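Local coordinates for chromosomal replication initiator protein DnaA (Aquifex aeolicus, PDB 1L8Q) that binds and hydrolyses ATP and binds the replication origin, where it probably initiates formation of the DNA replication initiation complex once per cell cycle, at residues A[36-41]-A[131-136]; A[64-69]-A[98-103]; A[263-268]-A[283-288]. All blocks are in the same frame, centred on the assembly; numbering follows the deposited sequence.

Interaction 1: residues A[36-41]-A[131-136]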
loop_
_atom_site.group_PDB
_atom_site.type_symbol
_atom_site.label_atom_id
_atom_site.label_comp_id
_atom_site.label_asym_id
_atom_site.label_seq_id
_atom_site.Cartn_x
_atom_site.Cartn_y
_atom_site.Cartn_z
ATOM N N LEU A 36 -20.006 20.273 8.743
ATOM C CA LEU A 36 -19.353 19.901 9.979
ATOM C C LEU A 36 -17.837 19.846 9.780
ATOM O O LEU A 36 -17.068 20.530 10.464
ATOM C CB LEU A 36 -19.850 18.525 10.398
ATOM C CG LEU A 36 -20.284 18.270 11.836
ATOM C CD1 LEU A 36 -20.212 16.762 12.131
ATOM C CD2 LEU A 36 -19.444 19.068 12.827
ATOM N N TYR A 37 -17.416 19.021 8.837
ATOM C CA TYR A 37 -16.015 18.861 8.550
ATOM C C TYR A 37 -15.768 19.130 7.100
ATOM O O TYR A 37 -16.367 18.499 6.247
ATOM C CB TYR A 37 -15.590 17.430 8.832
ATOM C CG TYR A 37 -15.902 16.941 10.213
ATOM C CD1 TYR A 37 -15.475 17.646 11.345
ATOM C CD2 TYR A 37 -16.595 15.757 10.402
ATOM C CE1 TYR A 37 -15.757 17.186 12.631
ATOM C CE2 TYR A 37 -16.870 15.285 11.684
ATOM C CZ TYR A 37 -16.455 16.010 12.785
ATOM O OH TYR A 37 -16.729 15.539 14.027
ATOM N N ASN A 38 -14.861 20.043 6.808
ATOM C CA ASN A 38 -14.519 20.334 5.437
ATOM C C ASN A 38 -13.199 21.047 5.421
ATOM O O ASN A 38 -13.084 22.128 5.944
ATOM C CB ASN A 38 -15.602 21.206 4.778
ATOM C CG ASN A 38 -15.841 20.838 3.294
ATOM O OD1 ASN A 38 -15.418 19.770 2.814
ATOM N ND2 ASN A 38 -16.528 21.719 2.577
ATOM N N PRO A 39 -12.187 20.418 4.857
ATOM C CA PRO A 39 -12.322 19.098 4.268
ATOM C C PRO A 39 -12.027 17.988 5.255
ATOM O O PRO A 39 -11.594 18.234 6.387
ATOM C CB PRO A 39 -11.216 19.080 3.222
ATOM C CG PRO A 39 -10.233 20.116 3.666
ATOM C CD PRO A 39 -10.815 20.930 4.768
ATOM N N ILE A 40 -12.269 16.761 4.802
ATOM C CA ILE A 40 -11.856 15.566 5.500
ATOM C C ILE A 40 -10.668 15.031 4.719
ATOM O O ILE A 40 -10.753 14.876 3.508
ATOM C CB ILE A 40 -12.957 14.524 5.464
ATOM C CG1 ILE A 40 -14.138 14.962 6.304
ATOM C CG2 ILE A 40 -12.444 13.174 5.959
ATOM C CD1 ILE A 40 -15.272 14.016 6.219
ATOM N N PHE A 41 -9.568 14.741 5.409
ATOM C CA PHE A 41 -8.359 14.248 4.755
ATOM C C PHE A 41 -7.972 12.947 5.415
ATOM O O PHE A 41 -7.479 12.948 6.543
ATOM C CB PHE A 41 -7.236 15.261 4.938
ATOM C CG PHE A 41 -6.020 14.975 4.142
ATOM C CD1 PHE A 41 -5.149 13.959 4.512
ATOM C CD2 PHE A 41 -5.709 15.751 3.033
ATOM C CE1 PHE A 41 -3.999 13.701 3.769
ATOM C CE2 PHE A 41 -4.551 15.515 2.292
ATOM C CZ PHE A 41 -3.697 14.494 2.660
ATOM N N GLU A 131 -19.949 25.536 0.871
ATOM C CA GLU A 131 -20.135 24.497 1.862
ATOM C C GLU A 131 -20.431 23.151 1.211
ATOM O O GLU A 131 -21.304 22.421 1.657
ATOM C CB GLU A 131 -21.240 24.870 2.849
ATOM C CG GLU A 131 -20.862 26.018 3.781
ATOM C CD GLU A 131 -21.950 26.347 4.794
ATOM O OE1 GLU A 131 -23.077 26.710 4.372
ATOM O OE2 GLU A 131 -21.681 26.247 6.011
ATOM N N LYS A 132 -19.705 22.841 0.145
ATOM C CA LYS A 132 -19.822 21.540 -0.520
ATOM C C LYS A 132 -18.750 20.627 0.063
ATOM O O LYS A 132 -17.640 21.083 0.380
ATOM C CB LYS A 132 -19.649 21.681 -2.027
ATOM C CG LYS A 132 -20.773 22.407 -2.672
ATOM C CD LYS A 132 -22.093 21.877 -2.153
ATOM C CE LYS A 132 -23.292 22.518 -2.865
ATOM N NZ LYS A 132 -24.586 21.968 -2.360
ATOM N N GLN A 133 -19.078 19.350 0.219
ATOM C CA GLN A 133 -18.199 18.438 0.934
ATOM C C GLN A 133 -17.022 17.994 0.109
ATOM O O GLN A 133 -17.165 17.609 -1.047
ATOM C CB GLN A 133 -18.976 17.221 1.438
ATOM C CG GLN A 133 -18.150 16.255 2.280
ATOM C CD GLN A 133 -17.816 16.817 3.671
ATOM O OE1 GLN A 133 -18.715 17.140 4.450
ATOM N NE2 GLN A 133 -16.536 16.938 3.970
ATOM N N ILE A 134 -15.851 18.044 0.713
ATOM C CA ILE A 134 -14.648 17.584 0.069
ATOM C C ILE A 134 -14.059 16.492 0.927
ATOM O O ILE A 134 -13.931 16.652 2.139
ATOM C CB ILE A 134 -13.651 18.717 -0.038
ATOM C CG1 ILE A 134 -14.236 19.875 -0.855
ATOM C CG2 ILE A 134 -12.355 18.219 -0.650
ATOM C CD1 ILE A 134 -13.538 21.201 -0.601
ATOM N N ILE A 135 -13.736 15.357 0.316
ATOM C CA ILE A 135 -13.043 14.315 1.029
ATOM C C ILE A 135 -11.804 13.935 0.241
ATOM O O ILE A 135 -11.891 13.588 -0.935
ATOM C CB ILE A 135 -13.936 13.109 1.246
ATOM C CG1 ILE A 135 -15.219 13.528 1.923
ATOM C CG2 ILE A 135 -13.237 12.061 2.117
ATOM C CD1 ILE A 135 -16.134 12.386 2.199
ATOM N N LEU A 136 -10.643 14.047 0.883
ATOM C CA LEU A 136 -9.387 13.702 0.253
ATOM C C LEU A 136 -8.858 12.467 0.909
ATOM O O LEU A 136 -9.198 12.177 2.052
ATOM C CB LEU A 136 -8.354 14.812 0.446
ATOM C CG LEU A 136 -8.584 16.167 -0.200
ATOM C CD1 LEU A 136 -9.375 16.035 -1.472
ATOM C CD2 LEU A 136 -9.299 17.015 0.768
#
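The side-chain amide of Asn38 meets the backbone of Lys132 and Ile134, where two neighbouring strands of the parallel AAA+ sheet begin. Asn38 ND2 donates to Lys132 O (2.5 Å) from above the plane of that carbonyl. Asn38 OD1 accepts from Ile134 N (2.8 Å), in the carbonyl plane and on a lone pair. The amide thus stands in for a peptide group and starts the ladder early. The next rungs are true backbone bonds, Ile40 N to Ile134 O (3.1 Å) and Leu136 N to Ile40 O (2.8 Å).

Gln133 closes the same end from its own strand. CG is anti to the backbone N (chi1 -176°) and the chain bends at chi2 (72°). Gln133 NE2 donates to Tyr37 O (2.8 Å) and also to Ile134 O (3.2 Å), both close to the amide plane. Ile134 O is therefore held twice, with Ile40 N and Gln133 NE2 on opposite faces of its carbonyl plane.

Ile40 and Ile135 are paired in register, lie side by side and point the same way. Phe41 and Leu136, the next pair, cross at about a right angle. Pro39, which follows a cis peptide bond, reaches on along the strand to set Pro39 CB against Leu136 CD2 (3.7 Å).

Further out, helix 20-31 touches Ile40 through Val25 and Ala29. Phe124 of helix 114-129 touches both Pro39 and Ile134. The side chain of Phe41 is about 8 Å from that of the ATP-binding Lys50. The rotation of the Gln133 amide is fixed from its other end, where Gln133 OE1 accepts a hydrogen bond from Gly34 N.

Interaction 2: residues A[64-69]-A[98-103]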
loop_
_atom_site.group_PDB
_atom_site.type_symbol
_atom_site.label_atom_id
_atom_site.label_comp_id
_atom_site.label_asym_id
_atom_site.label_seq_id
_atom_site.Cartn_x
_atom_site.Cartn_y
_atom_site.Cartn_z
ATOM N N ARG A 64 -28.655 9.090 -1.925
ATOM C CA ARG A 64 -29.482 10.072 -1.241
ATOM C C ARG A 64 -29.906 11.180 -2.186
ATOM O O ARG A 64 -30.766 11.992 -1.843
ATOM C CB ARG A 64 -28.752 10.648 -0.030
ATOM C CG ARG A 64 -28.949 9.841 1.231
ATOM C CD ARG A 64 -27.684 9.632 2.041
ATOM N NE ARG A 64 -27.464 10.688 3.021
ATOM C CZ ARG A 64 -27.281 10.468 4.312
ATOM N NH1 ARG A 64 -27.297 9.226 4.789
ATOM N NH2 ARG A 64 -27.089 11.489 5.132
ATOM N N GLY A 65 -29.295 11.213 -3.373
ATOM C CA GLY A 65 -29.646 12.188 -4.394
ATOM C C GLY A 65 -28.610 13.260 -4.706
ATOM O O GLY A 65 -28.859 14.121 -5.558
ATOM N N TYR A 66 -27.453 13.216 -4.037
ATOM C CA TYR A 66 -26.414 14.228 -4.242
ATOM C C TYR A 66 -25.594 14.007 -5.516
ATOM O O TYR A 66 -25.420 12.888 -5.971
ATOM C CB TYR A 66 -25.477 14.287 -3.032
ATOM C CG TYR A 66 -26.128 14.767 -1.762
ATOM C CD1 TYR A 66 -26.366 16.115 -1.554
ATOM C CD2 TYR A 66 -26.498 13.874 -0.765
ATOM C CE1 TYR A 66 -26.961 16.564 -0.393
ATOM C CE2 TYR A 66 -27.093 14.310 0.398
ATOM C CZ TYR A 66 -27.325 15.658 0.582
ATOM O OH TYR A 66 -27.925 16.117 1.743
ATOM N N ARG A 67 -25.090 15.095 -6.074
ATOM C CA ARG A 67 -24.234 15.062 -7.248
ATOM C C ARG A 67 -22.796 14.774 -6.773
ATOM O O ARG A 67 -22.245 15.508 -5.941
ATOM C CB ARG A 67 -24.302 16.428 -7.931
ATOM C CG ARG A 67 -24.357 16.412 -9.462
ATOM C CD ARG A 67 -24.615 17.796 -10.071
ATOM N NE ARG A 67 -24.965 17.731 -11.488
ATOM C CZ ARG A 67 -26.145 18.096 -11.978
ATOM N NH1 ARG A 67 -27.096 18.552 -11.159
ATOM N NH2 ARG A 67 -26.381 18.007 -13.288
ATOM N N VAL A 68 -22.185 13.708 -7.287
ATOM C CA VAL A 68 -20.889 13.276 -6.768
ATOM C C VAL A 68 -19.840 13.065 -7.832
ATOM O O VAL A 68 -20.141 12.600 -8.897
ATOM C CB VAL A 68 -21.027 11.920 -6.029
ATOM C CG1 VAL A 68 -19.692 11.482 -5.441
ATOM C CG2 VAL A 68 -22.092 11.985 -4.961
ATOM N N ILE A 69 -18.598 13.396 -7.536
ATOM C CA ILE A 69 -17.523 12.965 -8.408
ATOM C C ILE A 69 -16.414 12.311 -7.599
ATOM O O ILE A 69 -16.041 12.782 -6.524
ATOM C CB ILE A 69 -16.956 14.098 -9.278
ATOM C CG1 ILE A 69 -17.829 14.314 -10.502
ATOM C CG2 ILE A 69 -15.619 13.690 -9.829
ATOM C CD1 ILE A 69 -17.139 15.107 -11.606
ATOM N N SER A 98 -19.404 22.007 -9.539
ATOM C CA SER A 98 -20.842 21.900 -9.387
ATOM C C SER A 98 -21.328 20.715 -8.575
ATOM O O SER A 98 -22.512 20.447 -8.545
ATOM C CB SER A 98 -21.477 21.797 -10.754
ATOM O OG SER A 98 -21.565 20.435 -11.107
ATOM N N VAL A 99 -20.436 19.988 -7.933
ATOM C CA VAL A 99 -20.874 18.799 -7.220
ATOM C C VAL A 99 -21.285 19.107 -5.784
ATOM O O VAL A 99 -21.015 20.186 -5.277
ATOM C CB VAL A 99 -19.775 17.710 -7.212
ATOM C CG1 VAL A 99 -19.448 17.274 -8.629
ATOM C CG2 VAL A 99 -18.537 18.208 -6.522
ATOM N N ASP A 100 -21.964 18.160 -5.145
ATOM C CA ASP A 100 -22.257 18.264 -3.722
ATOM C C ASP A 100 -21.147 17.556 -2.936
ATOM O O ASP A 100 -20.954 17.810 -1.750
ATOM C CB ASP A 100 -23.581 17.579 -3.375
ATOM C CG ASP A 100 -24.756 18.094 -4.197
ATOM O OD1 ASP A 100 -24.993 19.325 -4.217
ATOM O OD2 ASP A 100 -25.520 17.332 -4.832
ATOM N N LEU A 101 -20.433 16.655 -3.606
ATOM C CA LEU A 101 -19.438 15.816 -2.950
ATOM C C LEU A 101 -18.271 15.529 -3.888
ATOM O O LEU A 101 -18.443 14.843 -4.882
ATOM C CB LEU A 101 -20.069 14.469 -2.562
ATOM C CG LEU A 101 -19.546 13.735 -1.302
ATOM C CD1 LEU A 101 -19.569 12.218 -1.457
ATOM C CD2 LEU A 101 -18.160 14.201 -0.830
ATOM N N LEU A 102 -17.091 16.040 -3.564
ATOM C CA LEU A 102 -15.906 15.768 -4.355
ATOM C C LEU A 102 -15.005 14.777 -3.593
ATOM O O LEU A 102 -14.718 14.951 -2.397
ATOM C CB LEU A 102 -15.162 17.070 -4.667
ATOM C CG LEU A 102 -13.730 16.932 -5.173
ATOM C CD1 LEU A 102 -13.706 16.096 -6.392
ATOM C CD2 LEU A 102 -13.138 18.277 -5.471
ATOM N N LEU A 103 -14.596 13.715 -4.261
ATOM C CA LEU A 103 -13.736 12.736 -3.631
ATOM C C LEU A 103 -12.460 12.637 -4.432
ATOM O O LEU A 103 -12.481 12.125 -5.565
ATOM C CB LEU A 103 -14.417 11.372 -3.612
ATOM C CG LEU A 103 -15.832 11.256 -3.017
ATOM C CD1 LEU A 103 -16.428 9.933 -3.413
ATOM C CD2 LEU A 103 -15.825 11.407 -1.503
#
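Tyr66 meets Asp100 just ahead of two paired strands of the AAA+ sheet. The strands are parallel neighbours joined through helices 73-86 and 89-97, a beta-alpha-beta crossover. Tyr66 CD1 lies 3.6 Å from Asp100 OD2, which sits at the ring edge near its plane. Ring and carboxylate are turned 78° apart.

Arg67 is bonded through its backbone. Arg67 N donates to Asp100 OD2 (2.6 Å), nearly straight and on the anti side of the carboxylate. Arg67 O accepts from Asp100 N (2.8 Å) and, weakly, from Leu101 N. The other carboxylate oxygen, Asp100 OD1, forms a salt bridge with Lys132. An alanine here would probably leave Arg67 N without its acceptor and Lys132 without its carboxylate partner.

Val68 pairs with Leu101, and the two side chains lie side by side, pointing the same way. Val68 CG1 also reaches Leu103 CD1 (4.1 Å). Ile69 turns to the other face, where Ile69 CG1 packs on Val99 CG1 (3.9 Å) and the two side chains cross at about a right angle. Ile69 N donates to Leu101 O (3.0 Å), and Ile69 O accepts from Leu103 N (2.8 Å).

Strand 68-72 is outermost in the sheet of this chain. Helix 89-97 covers Ile69 through Met95 and Tyr96. Helix 114-129 packs on Val99 and Leu102, and strand 133-138 flanks strand 101-105 on the side away from strand 68-72.

Interaction 3: residues A[263-268]-A[283-288]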
loop_
_atom_site.group_PDB
_atom_site.type_symbol
_atom_site.label_atom_id
_atom_site.label_comp_id
_atom_site.label_asym_id
_atom_site.label_seq_id
_atom_site.Cartn_x
_atom_site.Cartn_y
_atom_site.Cartn_z
ATOM N N ILE A 263 25.402 -10.055 0.692
ATOM C CA ILE A 263 25.277 -10.833 -0.535
ATOM C C ILE A 263 24.204 -11.919 -0.411
ATOM O O ILE A 263 23.397 -12.107 -1.317
ATOM C CB ILE A 263 26.622 -11.454 -0.950
ATOM C CG1 ILE A 263 27.013 -12.570 0.008
ATOM C CG2 ILE A 263 27.717 -10.387 -1.034
ATOM C CD1 ILE A 263 27.818 -13.653 -0.648
ATOM N N ALA A 264 24.199 -12.627 0.713
ATOM C CA ALA A 264 23.208 -13.668 0.931
ATOM C C ALA A 264 21.811 -13.103 0.723
ATOM O O ALA A 264 21.098 -13.517 -0.189
ATOM C CB ALA A 264 23.345 -14.252 2.320
HETATM N N MSE A 265 21.419 -12.155 1.563
HETATM C CA MSE A 265 20.122 -11.522 1.404
HETATM C C MSE A 265 19.913 -11.175 -0.069
HETATM O O MSE A 265 18.844 -11.423 -0.631
HETATM C CB MSE A 265 20.021 -10.266 2.270
HETATM C CG MSE A 265 19.950 -10.549 3.754
HETATM SE SE MSE A 265 20.089 -8.947 4.843
HETATM C CE MSE A 265 19.911 -9.762 6.582
ATOM N N TYR A 266 20.952 -10.623 -0.693
ATOM C CA TYR A 266 20.893 -10.267 -2.107
ATOM C C TYR A 266 20.595 -11.490 -2.961
ATOM O O TYR A 266 19.758 -11.443 -3.864
ATOM C CB TYR A 266 22.204 -9.613 -2.560
ATOM C CG TYR A 266 22.187 -9.169 -4.001
ATOM C CD1 TYR A 266 21.704 -7.912 -4.356
ATOM C CD2 TYR A 266 22.648 -10.007 -5.010
ATOM C CE1 TYR A 266 21.685 -7.502 -5.678
ATOM C CE2 TYR A 266 22.629 -9.611 -6.327
ATOM C CZ TYR A 266 22.152 -8.358 -6.661
ATOM O OH TYR A 266 22.132 -7.964 -7.978
ATOM N N LEU A 267 21.273 -12.587 -2.668
ATOM C CA LEU A 267 21.069 -13.810 -3.425
ATOM C C LEU A 267 19.665 -14.388 -3.201
ATOM O O LEU A 267 19.041 -14.914 -4.131
ATOM C CB LEU A 267 22.147 -14.836 -3.092
ATOM C CG LEU A 267 23.565 -14.438 -3.508
ATOM C CD1 LEU A 267 24.440 -15.662 -3.664
ATOM C CD2 LEU A 267 23.528 -13.659 -4.798
ATOM N N CYS A 268 19.174 -14.289 -1.968
ATOM C CA CYS A 268 17.834 -14.760 -1.648
ATOM C C CYS A 268 16.851 -13.915 -2.408
ATOM O O CYS A 268 15.884 -14.425 -2.975
ATOM C CB CYS A 268 17.555 -14.644 -0.152
ATOM S SG CYS A 268 18.147 -16.032 0.844
ATOM N N PHE A 283 16.659 -14.914 7.568
ATOM C CA PHE A 283 17.729 -14.456 8.416
ATOM C C PHE A 283 17.086 -13.982 9.696
ATOM O O PHE A 283 16.526 -12.890 9.756
ATOM C CB PHE A 283 18.499 -13.331 7.733
ATOM C CG PHE A 283 19.077 -13.722 6.408
ATOM C CD1 PHE A 283 20.202 -14.520 6.337
ATOM C CD2 PHE A 283 18.481 -13.315 5.233
ATOM C CE1 PHE A 283 20.728 -14.890 5.120
ATOM C CE2 PHE A 283 19.005 -13.684 4.016
ATOM C CZ PHE A 283 20.132 -14.467 3.960
ATOM N N LYS A 284 17.140 -14.822 10.718
ATOM C CA LYS A 284 16.445 -14.541 11.960
ATOM C C LYS A 284 16.582 -13.109 12.407
ATOM O O LYS A 284 17.640 -12.669 12.842
ATOM C CB LYS A 284 16.838 -15.545 13.031
ATOM C CG LYS A 284 16.436 -16.934 12.604
ATOM C CD LYS A 284 16.896 -18.016 13.532
ATOM C CE LYS A 284 16.805 -19.362 12.824
ATOM N NZ LYS A 284 17.409 -20.458 13.621
ATOM N N ARG A 285 15.491 -12.381 12.205
ATOM C CA ARG A 285 15.343 -10.984 12.563
ATOM C C ARG A 285 13.891 -10.685 12.249
ATOM O O ARG A 285 13.189 -11.528 11.695
ATOM C CB ARG A 285 16.225 -10.064 11.696
ATOM C CG ARG A 285 17.515 -10.671 11.122
ATOM C CD ARG A 285 18.717 -10.670 12.074
ATOM N NE ARG A 285 19.586 -9.493 11.966
ATOM C CZ ARG A 285 19.335 -8.418 11.224
ATOM N NH1 ARG A 285 18.231 -8.340 10.497
ATOM N NH2 ARG A 285 20.199 -7.414 11.208
ATOM N N LYS A 286 13.433 -9.491 12.601
ATOM C CA LYS A 286 12.088 -9.071 12.242
ATOM C C LYS A 286 11.955 -7.559 12.242
ATOM O O LYS A 286 11.744 -6.940 13.284
ATOM C CB LYS A 286 11.030 -9.706 13.141
ATOM C CG LYS A 286 9.635 -9.167 12.866
ATOM C CD LYS A 286 8.621 -10.276 12.664
ATOM C CE LYS A 286 7.437 -9.782 11.838
ATOM N NZ LYS A 286 6.230 -10.640 12.004
ATOM N N ASP A 287 12.088 -6.977 11.058
ATOM C CA ASP A 287 11.968 -5.541 10.876
ATOM C C ASP A 287 12.160 -5.203 9.405
ATOM O O ASP A 287 12.358 -6.089 8.572
ATOM C CB ASP A 287 13.012 -4.808 11.707
ATOM C CG ASP A 287 14.344 -4.708 11.001
ATOM O OD1 ASP A 287 15.067 -5.723 10.945
ATOM O OD2 ASP A 287 14.745 -3.658 10.458
ATOM N N HIS A 288 12.112 -3.914 9.092
ATOM C CA HIS A 288 12.275 -3.455 7.721
ATOM C C HIS A 288 13.716 -3.061 7.436
ATOM O O HIS A 288 14.528 -3.888 7.026
ATOM C CB HIS A 288 11.354 -2.263 7.448
ATOM C CG HIS A 288 9.929 -2.644 7.196
ATOM N ND1 HIS A 288 9.097 -3.117 8.189
ATOM C CD2 HIS A 288 9.188 -2.623 6.062
ATOM C CE1 HIS A 288 7.905 -3.370 7.677
ATOM N NE2 HIS A 288 7.934 -3.079 6.389
#
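Cys268 N donates to Ala264 O (2.7 Å), a helical bond between residues one turn apart, and both side chains meet the ring of Phe283. No hydrogen bond crosses between 263-268 and 283-288. The contact is apolar and lies in domain IV, which probably binds double-stranded DNA, within its helix-turn-helix family region.

Ala264 CB touches Phe283 CZ (3.6 Å). Cys268 SG lies 4.0 Å from the same Phe283 CZ, an oblique sulfur-aromatic contact. Residue Met265 is modelled as selenomethionine. Met265 CG comes to Phe283 CE2 (3.3 Å), and the extended Met265 chain crosses the ring obliquely. The selenium sits 30° off the ring normal, in a Met-aromatic contact. Beyond it, Met265 CE reaches Phe283 CB (4.0 Å) and ends near the Arg285 guanidinium. Phe283 is the first residue past helix 276-282, and its CB points toward 263-268.

Around this contact, Val234 of helix 216-241 touches Phe283 and Leu230 touches Cys268. Ile279 of helix 276-282 packs on Met265 and Cys268. Helix 290-300 meets Met265 through Thr290. The Phe283 side chain thus touches both helix 258-272 and, at Val234, helix 216-241.

From the N terminus, 36-41 opens interaction 1 and 64-69 then opens interaction 2. Residues 98-103 close interaction 2, and 131-136 close interaction 1 afterwards. Interaction 2 is therefore nested inside the longer loop. The two also touch: strands 101-105 and 133-138 are neighbours, with a probable hydrogen bond from Ile135 N to Leu102 O (2.9 Å). Together they join four strands of the AAA+ sheet, in the order 68-72, 101-105, 133-138, 40-43. Interaction 3 follows in series and closes a short helical loop in domain IV. Its centre is about 44 Å from that of interaction 1, on the opposite side of the chain's centre.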